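PDB 3FKD: L-threonine-O-3-phosphate decarboxylase from Porphyromonas gingivalis, which probably binds pyridoxal 5'-phosphate and works as a cofactor-dependent lyase of the class I/II aminotransferase family. Local coordinates for residues R91-I96 against A125-M130; C133-P138 against T161-D166; T277-L282 against R319-R324; V72-T77 against G203-Y208. All coordinates share one frame; numbering follows the deposited sequence.

Overall arrangement
Starting from the N terminus, the chain first lays down 72-77, the strand end and helix start that will wait longest for a partner. Contact 1 comes next, when 125-130 folds back on strand 91-96, and contact 2 follows in series as 161-166 pairs with 133-138. These two touch, since Leu93 O and Trp134 N meet between neighbouring strands. Only when 203-208 returns to 72-77 does contact 4 close, so that its long loop encloses contacts 1 and 2; all three reach the same mixed sheet. Contact 3 forms later, in a second sheet built mostly from the C-terminal part of the chain, and meets contact 2 where Pro138 packs on Thr277.

Contact 1 (R91-I96 against A125-M130); sequences RSLIAI and ADFSNM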
loop_
_atom_site.group_PDB
_atom_site.type_symbol
_atom_site.label_atom_id
_atom_site.label_comp_id
_atom_site.label_asym_id
_atom_site.label_seq_id
_atom_site.Cartn_x
_atom_site.Cartn_y
_atom_site.Cartn_z
ATOM N N ARG A 91 24.202 7.072 4.368
ATOM C CA ARG A 91 24.267 8.492 4.698
ATOM C C ARG A 91 23.546 9.277 3.619
ATOM O O ARG A 91 23.840 9.153 2.429
ATOM C CB ARG A 91 25.722 8.943 4.851
ATOM C CG ARG A 91 26.408 8.175 5.981
ATOM C CD ARG A 91 27.895 8.412 6.123
ATOM N NE ARG A 91 28.358 7.637 7.276
ATOM C CZ ARG A 91 29.631 7.446 7.625
ATOM N NH1 ARG A 91 30.618 7.989 6.907
ATOM N NH2 ARG A 91 29.909 6.716 8.702
ATOM N N SER A 92 22.586 10.073 4.065
ATOM C CA SER A 92 21.736 10.836 3.171
ATOM C C SER A 92 21.825 12.337 3.403
ATOM O O SER A 92 21.700 12.810 4.538
ATOM C CB SER A 92 20.280 10.363 3.285
ATOM O OG SER A 92 20.166 9.095 2.705
ATOM N N LEU A 93 22.050 13.047 2.301
ATOM C CA LEU A 93 21.971 14.493 2.204
ATOM C C LEU A 93 20.571 14.851 1.733
ATOM O O LEU A 93 20.157 14.451 0.650
ATOM C CB LEU A 93 23.005 15.011 1.179
ATOM C CG LEU A 93 23.264 16.532 1.049
ATOM C CD1 LEU A 93 23.616 17.150 2.402
ATOM C CD2 LEU A 93 24.343 16.856 0.027
ATOM N N ILE A 94 19.836 15.595 2.540
ATOM C CA ILE A 94 18.499 16.006 2.161
ATOM C C ILE A 94 18.364 17.557 2.114
ATOM O O ILE A 94 18.629 18.240 3.093
ATOM C CB ILE A 94 17.480 15.422 3.143
ATOM C CG1 ILE A 94 17.584 13.880 3.199
ATOM C CG2 ILE A 94 16.102 15.872 2.794
ATOM C CD1 ILE A 94 16.691 13.220 4.243
ATOM N N ALA A 95 17.974 18.114 0.975
ATOM C CA ALA A 95 17.682 19.538 0.919
ATOM C C ALA A 95 16.384 19.847 1.666
ATOM O O ALA A 95 15.453 19.079 1.619
ATOM C CB ALA A 95 17.609 20.011 -0.505
ATOM N N ILE A 96 16.351 20.957 2.388
ATOM C CA ILE A 96 15.160 21.388 3.091
ATOM C C ILE A 96 14.870 22.871 2.778
ATOM O O ILE A 96 15.765 23.625 2.375
ATOM C CB ILE A 96 15.328 21.222 4.609
ATOM C CG1 ILE A 96 16.708 21.714 5.037
ATOM C CG2 ILE A 96 15.154 19.779 5.026
ATOM C CD1 ILE A 96 16.823 22.075 6.508
ATOM N N ALA A 125 27.361 21.761 -2.201
ATOM C CA ALA A 125 27.267 21.192 -0.871
ATOM C C ALA A 125 28.372 20.154 -0.700
ATOM O O ALA A 125 29.171 19.930 -1.617
ATOM C CB ALA A 125 25.915 20.553 -0.674
ATOM N N ASP A 126 28.416 19.513 0.464
ATOM C CA ASP A 126 29.460 18.525 0.736
ATOM C C ASP A 126 28.997 17.089 0.478
ATOM O O ASP A 126 28.321 16.489 1.319
ATOM C CB ASP A 126 29.955 18.665 2.191
ATOM C CG ASP A 126 31.279 17.975 2.439
ATOM O OD1 ASP A 126 31.978 17.653 1.455
ATOM O OD2 ASP A 126 31.630 17.777 3.625
ATOM N N PHE A 127 29.407 16.545 -0.666
ATOM C CA PHE A 127 29.058 15.188 -1.105
ATOM C C PHE A 127 30.074 14.099 -0.765
ATOM O O PHE A 127 29.936 12.947 -1.194
ATOM C CB PHE A 127 28.836 15.182 -2.622
ATOM C CG PHE A 127 27.600 15.915 -3.055
ATOM C CD1 PHE A 127 27.679 17.208 -3.521
ATOM C CD2 PHE A 127 26.361 15.308 -2.974
ATOM C CE1 PHE A 127 26.560 17.874 -3.907
ATOM C CE2 PHE A 127 25.232 15.978 -3.353
ATOM C CZ PHE A 127 25.325 17.262 -3.820
ATOM N N SER A 128 31.079 14.460 0.023
ATOM C CA SER A 128 32.229 13.595 0.276
ATOM C C SER A 128 31.870 12.186 0.680
ATOM O O SER A 128 32.297 11.224 0.030
ATOM C CB SER A 128 33.108 14.208 1.338
ATOM O OG SER A 128 33.219 15.593 1.088
ATOM N N ASN A 129 31.106 12.046 1.759
ATOM C CA ASN A 129 30.672 10.707 2.178
ATOM C C ASN A 129 29.152 10.554 2.194
ATOM O O ASN A 129 28.572 10.090 3.185
ATOM C CB ASN A 129 31.270 10.345 3.532
ATOM C CG ASN A 129 32.785 10.417 3.536
ATOM O OD1 ASN A 129 33.466 9.526 3.009
ATOM N ND2 ASN A 129 33.325 11.483 4.123
HETATM N N MSE A 130 28.530 10.968 1.090
HETATM C CA MSE A 130 27.079 10.936 0.935
HETATM C C MSE A 130 26.671 9.787 0.043
HETATM O O MSE A 130 27.011 9.759 -1.137
HETATM C CB MSE A 130 26.574 12.228 0.288
HETATM C CG MSE A 130 26.535 13.410 1.197
HETATM SE SE MSE A 130 25.829 13.051 3.004
HETATM C CE MSE A 130 25.923 14.907 3.586
#
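Apolar packing centred on Leu93 carries most of this contact. With CG anti to the backbone N (chi1 -171°), the two methyls of Leu93 part company. CD2 sits over one face of the Phe127 ring, 4.1 Å from the ring centroid, a CH-pi contact with the closest carbon at CE2; Ala125 CB adds a looser touch 4.1 Å from the same methyl of Leu93. CD1 meets the selenomethyl group instead, Leu93 CD1 lying 3.4 Å from CE of Met130, a selenomethionine whose chain bends at chi2 (-43°) and lays SE alongside the strand.

Polar contact is slight, and no hydrogen bond crosses between the segments. Arg91 runs out extended beside Asn129, its CD 3.5 Å from Asn129 O, and the guanidinium and amide planes stand almost perpendicular. Within the loop, Ser128 OG donates to Asp126 OD1 at a very short 2.4 Å, from above the carboxylate plane.

Phe127 also meets the rings of Phe163 and His158. The loop 125-130 belongs to the crossover that carries the chain from edge strand 112-117 past strand 91-96 to strand 132-136, a parallel connection in the mixed sheet of a fold-type I pyridoxal phosphate enzyme.

Contact 2 (C133-P138 against T161-D166); sequences CWLCNP and TTFVLD
Strands 133-136 and 162-166 run parallel, inclined by 21°, as the two strands of a beta-alpha-beta crossover whose helix is 148-157. Four backbone bonds zip them together. Cys133 N donates to Thr162 O at 2.9 Å, and Val164 N returns the bond to Cys133 O at 2.7 Å; Leu135 N to Val164 O and Asp166 N to Leu135 O follow the same pattern, the last being the most bent at 139°.

On the face carrying Cys133, Leu135, Phe163 and Leu165, which turns toward helix 148-157, Cys133 has SG anti to the backbone N (chi1 179°). Its CB rests 3.5 Å from Phe163 CD1, with SG oblique to the ring in a sulfur-aromatic contact. Leu135 CD1 comes at the edge of that ring, and Thr161 CG2 lies over one face of it, toward the rim.

The other face carries Trp134 and Val164, with Val164 CB over the indole 4.2 Å above its plane; Ser92 OG bonds Trp134 NE1. Farther along, Cys136 and Asp166 touch CB to CB at 3.6 Å, and the carboxylate is held by Tyr102 OH and Ser168 OG. At the C-terminal ends of the strands, just before the cis peptide to Pro138, one water donates both to Asn137 O at 2.7 Å and to Asp166 O at 2.9 Å.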
loop_
_atom_site.group_PDB
_atom_site.type_symbol
_atom_site.label_atom_id
_atom_site.label_comp_id
_atom_site.label_asym_id
_atom_site.label_seq_id
_atom_site.Cartn_x
_atom_site.Cartn_y
_atom_site.Cartn_z
ATOM N N CYS A 133 21.590 11.455 -2.112
ATOM C CA CYS A 133 21.117 12.812 -2.093
ATOM C C CYS A 133 19.681 12.857 -2.624
ATOM O O CYS A 133 19.395 12.359 -3.712
ATOM C CB CYS A 133 22.031 13.697 -2.936
ATOM S SG CYS A 133 21.497 15.392 -2.972
ATOM N N TRP A 134 18.797 13.483 -1.856
ATOM C CA TRP A 134 17.366 13.460 -2.117
ATOM C C TRP A 134 16.830 14.820 -2.608
ATOM O O TRP A 134 16.744 15.797 -1.856
ATOM C CB TRP A 134 16.623 12.999 -0.856
ATOM C CG TRP A 134 17.008 11.591 -0.337
ATOM C CD1 TRP A 134 18.225 11.191 0.177
ATOM C CD2 TRP A 134 16.156 10.436 -0.259
ATOM N NE1 TRP A 134 18.176 9.862 0.546
ATOM C CE2 TRP A 134 16.918 9.386 0.319
ATOM C CE3 TRP A 134 14.816 10.198 -0.595
ATOM C CZ2 TRP A 134 16.397 8.120 0.544
ATOM C CZ3 TRP A 134 14.290 8.928 -0.379
ATOM C CH2 TRP A 134 15.094 7.898 0.194
ATOM N N LEU A 135 16.471 14.890 -3.878
ATOM C CA LEU A 135 15.980 16.138 -4.444
ATOM C C LEU A 135 14.594 15.994 -5.019
ATOM O O LEU A 135 14.103 14.891 -5.280
ATOM C CB LEU A 135 16.930 16.648 -5.515
ATOM C CG LEU A 135 18.331 16.760 -4.920
ATOM C CD1 LEU A 135 19.385 16.829 -5.997
ATOM C CD2 LEU A 135 18.402 17.949 -3.955
ATOM N N CYS A 136 13.940 17.116 -5.194
ATOM C CA CYS A 136 12.641 17.094 -5.831
ATOM C C CYS A 136 12.590 18.352 -6.655
ATOM O O CYS A 136 12.876 19.437 -6.174
ATOM C CB CYS A 136 11.524 16.997 -4.786
ATOM S SG CYS A 136 9.858 17.203 -5.399
ATOM N N ASN A 137 12.255 18.185 -7.919
ATOM C CA ASN A 137 12.372 19.270 -8.859
ATOM C C ASN A 137 11.155 19.296 -9.787
ATOM O O ASN A 137 10.949 18.342 -10.539
ATOM C CB ASN A 137 13.686 19.089 -9.641
ATOM C CG ASN A 137 13.923 20.199 -10.624
ATOM O OD1 ASN A 137 13.710 21.342 -10.297
ATOM N ND2 ASN A 137 14.339 19.877 -11.829
ATOM N N PRO A 138 10.330 20.370 -9.721
ATOM C CA PRO A 138 10.417 21.515 -8.795
ATOM C C PRO A 138 10.060 21.076 -7.389
ATOM O O PRO A 138 9.243 20.181 -7.231
ATOM C CB PRO A 138 9.338 22.477 -9.319
ATOM C CG PRO A 138 8.404 21.643 -10.015
ATOM C CD PRO A 138 9.232 20.563 -10.674
ATOM N N THR A 161 27.533 9.247 -5.208
ATOM C CA THR A 161 26.290 9.601 -4.569
ATOM C C THR A 161 25.146 9.240 -5.499
ATOM O O THR A 161 25.053 9.712 -6.630
ATOM C CB THR A 161 26.203 11.095 -4.232
ATOM O OG1 THR A 161 27.314 11.467 -3.397
ATOM C CG2 THR A 161 24.886 11.388 -3.524
ATOM N N THR A 162 24.281 8.372 -5.018
ATOM C CA THR A 162 23.061 8.113 -5.724
ATOM C C THR A 162 22.101 9.264 -5.499
ATOM O O THR A 162 21.774 9.620 -4.370
ATOM C CB THR A 162 22.440 6.799 -5.271
ATOM O OG1 THR A 162 23.363 5.747 -5.556
ATOM C CG2 THR A 162 21.124 6.556 -6.017
ATOM N N PHE A 163 21.662 9.866 -6.580
ATOM C CA PHE A 163 20.699 10.954 -6.443
ATOM C C PHE A 163 19.281 10.403 -6.540
ATOM O O PHE A 163 18.927 9.790 -7.532
ATOM C CB PHE A 163 20.966 12.070 -7.474
ATOM C CG PHE A 163 22.183 12.867 -7.168
ATOM C CD1 PHE A 163 22.093 14.042 -6.456
ATOM C CD2 PHE A 163 23.435 12.404 -7.525
ATOM C CE1 PHE A 163 23.230 14.761 -6.144
ATOM C CE2 PHE A 163 24.587 13.126 -7.203
ATOM C CZ PHE A 163 24.478 14.304 -6.524
ATOM N N VAL A 164 18.483 10.581 -5.496
ATOM C CA VAL A 164 17.100 10.173 -5.598
ATOM C C VAL A 164 16.233 11.390 -5.931
ATOM O O VAL A 164 16.097 12.360 -5.149
ATOM C CB VAL A 164 16.589 9.394 -4.369
ATOM C CG1 VAL A 164 15.177 8.869 -4.640
ATOM C CG2 VAL A 164 17.551 8.222 -4.008
ATOM N N LEU A 165 15.663 11.327 -7.127
ATOM C CA LEU A 165 14.952 12.466 -7.696
ATOM C C LEU A 165 13.440 12.217 -7.705
ATOM O O LEU A 165 12.947 11.528 -8.569
ATOM C CB LEU A 165 15.467 12.728 -9.118
ATOM C CG LEU A 165 15.609 14.161 -9.606
ATOM C CD1 LEU A 165 16.079 14.183 -11.069
ATOM C CD2 LEU A 165 14.295 14.917 -9.429
ATOM N N ASP A 166 12.741 12.761 -6.713
ATOM C CA ASP A 166 11.288 12.871 -6.705
ATOM C C ASP A 166 10.847 13.632 -7.931
ATOM O O ASP A 166 11.116 14.836 -8.062
ATOM C CB ASP A 166 10.789 13.576 -5.433
ATOM C CG ASP A 166 9.276 13.402 -5.203
ATOM O OD1 ASP A 166 8.574 12.949 -6.140
ATOM O OD2 ASP A 166 8.786 13.699 -4.073
HETATM O O HOH W 1 9.284 16.625 -9.389
#

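Contact 3 (T277-L282 against R319-R324); sequences TTFFLL and RITTQR
Thr277 leads into an antiparallel pairing, strand 279-282 beside strand 319-321, in a sheet built mostly from the C-terminal part of the chain, and it folds its CG2 over the centre of the Phe279 ring. Next, Thr278 turns its carbonyl across to Thr322. The Thr322 N-H approaches nearly along the C=O axis, with N 3.1 Å from Thr278 O.

Phe279 faces Thr321 as a non-hydrogen-bonded pair. Its CG stands in the crowded position between backbone N and carbonyl carbon (chi1 53°), and its CB lies 3.5 Å from Thr321 OG1, a hydroxyl that is hydrogen-bonded to Thr22 O. The ring of Phe279 also meets Tyr169 edge-to-face.

Phe280 makes the hydrogen-bonded pair with Ile320. Phe280 N reaches Ile320 O at 3.0 Å from above the carbonyl plane, whereas the return bond, Ile320 N to Phe280 O at 2.9 Å, is almost straight at 176°. The chi1 of Phe280 (52°) folds its ring back so that Ile320 O lies 3.4 Å above the ring plane, over its centre. Phe280 CE1 packs 3.6 Å from Ile320 CB, and Thr322 OG1, bonded to Thr257 OG1, sits at the ring's edge.

Leu281 CD1 touches Arg319 CB, the two side chains crossing obliquely, while the Arg319 guanidinium bonds Ser21 O. Leu282 comes last, its CG 4.5 Å from Ile320 CG1.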
loop_
_atom_site.group_PDB
_atom_site.type_symbol
_atom_site.label_atom_id
_atom_site.label_comp_id
_atom_site.label_asym_id
_atom_site.label_seq_id
_atom_site.Cartn_x
_atom_site.Cartn_y
_atom_site.Cartn_z
ATOM N N THR A 277 7.027 27.038 -9.946
ATOM C CA THR A 277 5.931 26.171 -10.314
ATOM C C THR A 277 4.618 26.724 -9.792
ATOM O O THR A 277 4.581 27.851 -9.357
ATOM C CB THR A 277 6.159 24.706 -9.838
ATOM O OG1 THR A 277 5.243 23.847 -10.503
ATOM C CG2 THR A 277 5.939 24.550 -8.330
ATOM N N THR A 278 3.552 25.923 -9.800
ATOM C CA THR A 278 2.208 26.447 -9.537
ATOM C C THR A 278 1.754 26.460 -8.062
ATOM O O THR A 278 0.632 26.866 -7.748
ATOM C CB THR A 278 1.185 25.708 -10.356
ATOM O OG1 THR A 278 1.303 24.334 -10.035
ATOM C CG2 THR A 278 1.489 25.840 -11.820
ATOM N N PHE A 279 2.618 26.022 -7.169
ATOM C CA PHE A 279 2.411 26.307 -5.755
ATOM C C PHE A 279 3.647 27.052 -5.223
ATOM O O PHE A 279 4.690 27.058 -5.870
ATOM C CB PHE A 279 2.183 25.010 -4.972
ATOM C CG PHE A 279 3.254 23.991 -5.191
ATOM C CD1 PHE A 279 4.411 24.028 -4.450
ATOM C CD2 PHE A 279 3.101 23.004 -6.163
ATOM C CE1 PHE A 279 5.404 23.108 -4.676
ATOM C CE2 PHE A 279 4.085 22.072 -6.390
ATOM C CZ PHE A 279 5.228 22.099 -5.653
ATOM N N PHE A 280 3.537 27.646 -4.037
ATOM C CA PHE A 280 4.574 28.559 -3.520
ATOM C C PHE A 280 4.412 28.797 -2.012
ATOM O O PHE A 280 3.342 28.613 -1.453
ATOM C CB PHE A 280 4.529 29.931 -4.287
ATOM C CG PHE A 280 3.160 30.542 -4.314
ATOM C CD1 PHE A 280 2.693 31.276 -3.231
ATOM C CD2 PHE A 280 2.305 30.312 -5.378
ATOM C CE1 PHE A 280 1.429 31.804 -3.227
ATOM C CE2 PHE A 280 1.031 30.816 -5.372
ATOM C CZ PHE A 280 0.596 31.592 -4.291
ATOM N N LEU A 281 5.480 29.226 -1.361
ATOM C CA LEU A 281 5.423 29.675 0.029
ATOM C C LEU A 281 5.028 31.199 0.134
ATOM O O LEU A 281 5.517 32.056 -0.615
ATOM C CB LEU A 281 6.794 29.402 0.672
ATOM C CG LEU A 281 7.149 28.206 1.568
ATOM C CD1 LEU A 281 6.176 27.056 1.630
ATOM C CD2 LEU A 281 8.528 27.697 1.216
ATOM N N LEU A 282 4.115 31.534 1.035
ATOM C CA LEU A 282 4.053 32.913 1.472
ATOM C C LEU A 282 4.340 33.098 2.982
ATOM O O LEU A 282 3.993 32.253 3.827
ATOM C CB LEU A 282 2.776 33.618 1.000
ATOM C CG LEU A 282 1.455 33.704 1.762
ATOM C CD1 LEU A 282 1.612 34.067 3.264
ATOM C CD2 LEU A 282 0.597 34.748 1.037
ATOM N N ARG A 319 1.941 27.244 2.684
ATOM C CA ARG A 319 2.069 26.848 1.288
ATOM C C ARG A 319 0.720 27.086 0.604
ATOM O O ARG A 319 -0.314 26.683 1.136
ATOM C CB ARG A 319 2.487 25.359 1.153
ATOM C CG ARG A 319 2.968 24.980 -0.270
ATOM C CD ARG A 319 3.239 23.537 -0.444
ATOM N NE ARG A 319 2.036 22.801 -0.134
ATOM C CZ ARG A 319 2.000 21.552 0.313
ATOM N NH1 ARG A 319 3.126 20.852 0.491
ATOM N NH2 ARG A 319 0.827 21.009 0.561
ATOM N N ILE A 320 0.743 27.739 -0.559
ATOM C CA ILE A 320 -0.461 28.001 -1.345
ATOM C C ILE A 320 -0.362 27.505 -2.805
ATOM O O ILE A 320 0.591 27.861 -3.509
ATOM C CB ILE A 320 -0.747 29.499 -1.437
ATOM C CG1 ILE A 320 -0.635 30.190 -0.071
ATOM C CG2 ILE A 320 -2.100 29.757 -2.122
ATOM C CD1 ILE A 320 -1.929 30.350 0.640
ATOM N N THR A 321 -1.337 26.696 -3.254
ATOM C CA THR A 321 -1.454 26.331 -4.662
ATOM C C THR A 321 -2.489 27.162 -5.414
ATOM O O THR A 321 -3.662 27.187 -5.050
ATOM C CB THR A 321 -1.862 24.846 -4.855
ATOM O OG1 THR A 321 -1.046 24.031 -4.023
ATOM C CG2 THR A 321 -1.720 24.412 -6.338
ATOM N N THR A 322 -2.051 27.800 -6.490
ATOM C CA THR A 322 -2.941 28.505 -7.419
ATOM C C THR A 322 -4.175 27.687 -7.834
ATOM O O THR A 322 -4.060 26.641 -8.441
ATOM C CB THR A 322 -2.152 28.890 -8.663
ATOM O OG1 THR A 322 -1.003 29.638 -8.260
ATOM C CG2 THR A 322 -3.029 29.654 -9.726
ATOM N N GLN A 323 -5.343 28.200 -7.488
ATOM C CA GLN A 323 -6.626 27.637 -7.872
ATOM C C GLN A 323 -7.161 28.412 -9.090
ATOM O O GLN A 323 -6.379 28.933 -9.867
ATOM C CB GLN A 323 -7.571 27.663 -6.674
ATOM C CG GLN A 323 -7.072 26.791 -5.484
ATOM C CD GLN A 323 -6.672 25.333 -5.927
ATOM O OE1 GLN A 323 -7.479 24.614 -6.511
ATOM N NE2 GLN A 323 -5.423 24.952 -5.689
ATOM N N ARG A 324 -8.462 28.481 -9.300
ATOM C CA ARG A 324 -8.944 29.286 -10.452
ATOM C C ARG A 324 -8.813 30.838 -10.251
ATOM O O ARG A 324 -8.739 31.322 -9.123
ATOM C CB ARG A 324 -10.388 28.925 -10.786
ATOM C CG ARG A 324 -10.557 27.528 -11.309
ATOM C CD ARG A 324 -12.040 27.152 -11.322
ATOM N NE ARG A 324 -12.249 25.730 -11.578
ATOM C CZ ARG A 324 -13.442 25.134 -11.607
ATOM N NH1 ARG A 324 -13.518 23.832 -11.855
ATOM N NH2 ARG A 324 -14.558 25.830 -11.387
#

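Contact 4 (V72-T77 against G203-Y208); sequences VTNGPT and GLRIGY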
loop_
_atom_site.group_PDB
_atom_site.type_symbol
_atom_site.label_atom_id
_atom_site.label_comp_id
_atom_site.label_asym_id
_atom_site.label_seq_id
_atom_site.Cartn_x
_atom_site.Cartn_y
_atom_site.Cartn_z
ATOM N N VAL A 72 6.719 -0.785 -10.033
ATOM C CA VAL A 72 5.492 -0.157 -9.611
ATOM C C VAL A 72 5.358 -0.223 -8.093
ATOM O O VAL A 72 5.640 -1.209 -7.488
ATOM C CB VAL A 72 4.242 -0.731 -10.358
ATOM C CG1 VAL A 72 2.964 0.003 -9.968
ATOM C CG2 VAL A 72 4.452 -0.660 -11.862
ATOM N N THR A 73 4.888 0.849 -7.493
ATOM C CA THR A 73 4.887 0.974 -6.056
ATOM C C THR A 73 3.491 1.388 -5.547
ATOM O O THR A 73 2.675 1.844 -6.325
ATOM C CB THR A 73 6.011 1.967 -5.618
ATOM O OG1 THR A 73 6.361 1.704 -4.268
ATOM C CG2 THR A 73 5.576 3.400 -5.765
ATOM N N ASN A 74 3.202 1.171 -4.272
ATOM C CA ASN A 74 1.957 1.601 -3.650
ATOM C C ASN A 74 1.969 3.112 -3.345
ATOM O O ASN A 74 1.878 3.484 -2.191
ATOM C CB ASN A 74 1.751 0.842 -2.345
ATOM C CG ASN A 74 0.345 0.973 -1.762
ATOM O OD1 ASN A 74 -0.616 1.150 -2.453
ATOM N ND2 ASN A 74 0.246 0.806 -0.442
ATOM N N GLY A 75 2.042 3.967 -4.363
ATOM C CA GLY A 75 2.195 5.397 -4.137
ATOM C C GLY A 75 3.667 5.795 -4.166
ATOM O O GLY A 75 4.527 4.953 -4.005
ATOM N N PRO A 76 3.967 7.079 -4.407
ATOM C CA PRO A 76 5.394 7.434 -4.483
ATOM C C PRO A 76 6.023 7.412 -3.103
ATOM O O PRO A 76 7.208 7.044 -2.986
ATOM C CB PRO A 76 5.382 8.835 -5.074
ATOM C CG PRO A 76 3.990 9.340 -4.830
ATOM C CD PRO A 76 3.116 8.114 -5.008
ATOM N N THR A 77 5.243 7.733 -2.068
ATOM C CA THR A 77 5.741 7.597 -0.692
ATOM C C THR A 77 6.290 6.171 -0.376
ATOM O O THR A 77 7.423 6.035 0.085
ATOM C CB THR A 77 4.680 8.002 0.373
ATOM O OG1 THR A 77 4.296 9.361 0.204
ATOM C CG2 THR A 77 5.228 7.834 1.755
ATOM N N GLY A 203 -5.771 9.164 -3.820
ATOM C CA GLY A 203 -6.423 8.080 -3.117
ATOM C C GLY A 203 -6.211 6.679 -3.688
ATOM O O GLY A 203 -6.431 5.706 -2.999
ATOM N N LEU A 204 -5.769 6.584 -4.933
ATOM C CA LEU A 204 -5.479 5.321 -5.564
ATOM C C LEU A 204 -4.157 4.712 -5.137
ATOM O O LEU A 204 -3.979 3.504 -5.245
ATOM C CB LEU A 204 -5.507 5.473 -7.083
ATOM C CG LEU A 204 -6.680 4.882 -7.858
ATOM C CD1 LEU A 204 -7.825 4.648 -6.910
ATOM C CD2 LEU A 204 -7.099 5.812 -9.013
ATOM N N ARG A 205 -3.245 5.544 -4.645
ATOM C CA ARG A 205 -1.921 5.089 -4.179
ATOM C C ARG A 205 -1.136 4.352 -5.230
ATOM O O ARG A 205 -0.968 3.172 -5.123
ATOM C CB ARG A 205 -2.038 4.192 -2.940
ATOM C CG ARG A 205 -3.027 4.718 -1.857
ATOM C CD ARG A 205 -2.767 6.187 -1.344
ATOM N NE ARG A 205 -1.420 6.379 -0.844
ATOM C CZ ARG A 205 -0.520 7.219 -1.358
ATOM N NH1 ARG A 205 -0.820 7.995 -2.398
ATOM N NH2 ARG A 205 0.695 7.303 -0.812
ATOM N N ILE A 206 -0.627 5.046 -6.238
ATOM C CA ILE A 206 0.158 4.367 -7.243
ATOM C C ILE A 206 1.320 5.297 -7.711
ATOM O O ILE A 206 1.153 6.514 -7.775
ATOM C CB ILE A 206 -0.769 3.715 -8.340
ATOM C CG1 ILE A 206 -0.034 2.656 -9.160
ATOM C CG2 ILE A 206 -1.532 4.734 -9.243
ATOM C CD1 ILE A 206 1.236 3.108 -9.758
ATOM N N GLY A 207 2.507 4.715 -7.948
ATOM C CA GLY A 207 3.694 5.440 -8.346
ATOM C C GLY A 207 4.732 4.451 -8.808
ATOM O O GLY A 207 4.455 3.264 -8.833
ATOM N N TYR A 208 5.921 4.893 -9.188
ATOM C CA TYR A 208 6.920 3.917 -9.598
ATOM C C TYR A 208 8.387 4.353 -9.503
ATOM O O TYR A 208 8.697 5.540 -9.506
ATOM C CB TYR A 208 6.613 3.323 -10.990
ATOM C CG TYR A 208 6.586 4.313 -12.125
ATOM C CD1 TYR A 208 7.742 4.615 -12.841
ATOM C CD2 TYR A 208 5.405 4.940 -12.488
ATOM C CE1 TYR A 208 7.730 5.538 -13.875
ATOM C CE2 TYR A 208 5.372 5.836 -13.517
ATOM C CZ TYR A 208 6.539 6.137 -14.212
ATOM O OH TYR A 208 6.494 7.031 -15.238
#
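Thr73 N donates to Gly207 O at 2.8 Å, coming from above the carbonyl plane, and the return bond from Gly207 N to Thr73 O is weak at 3.3 Å. The other strong polar ties lead across the dimer interface: Arg205 NE bonds Trp226 O of the second subunit, and Asn74 ND2 bonds Ala227 O of that subunit. Arg205 NH1 is gripped within its own chain by Pro202 O.

This pairing sets edge strand 70-73 against strand 207-210, the antiparallel member of the mixed sheet of the fold-type I pyridoxal phosphate enzymes. Asn74 then takes the chain through an inverse gamma turn into helix 75-86. With CG anti to the backbone N, Asn74 sets OD1 3.4 Å from Arg205 CB. Bent at chi2 and chi3 (both -55°), the arginine chain folds its guanidinium back so that Gly75 CA lies 3.9 Å above one face, toward the rim, while Thr77 CB comes at its edge.

With no side chain on Gly75 or Gly207, the two backbones run close, and Pro76 CD rests 3.8 Å from Ile206 O. Farther out, Val72 CG1 meets Ile206 CD1 at 3.6 Å, the two side chains crossing obliquely. Tyr208 sets its CB 3.9 Å from Val72 CA and carries its ring onward to Tyr193.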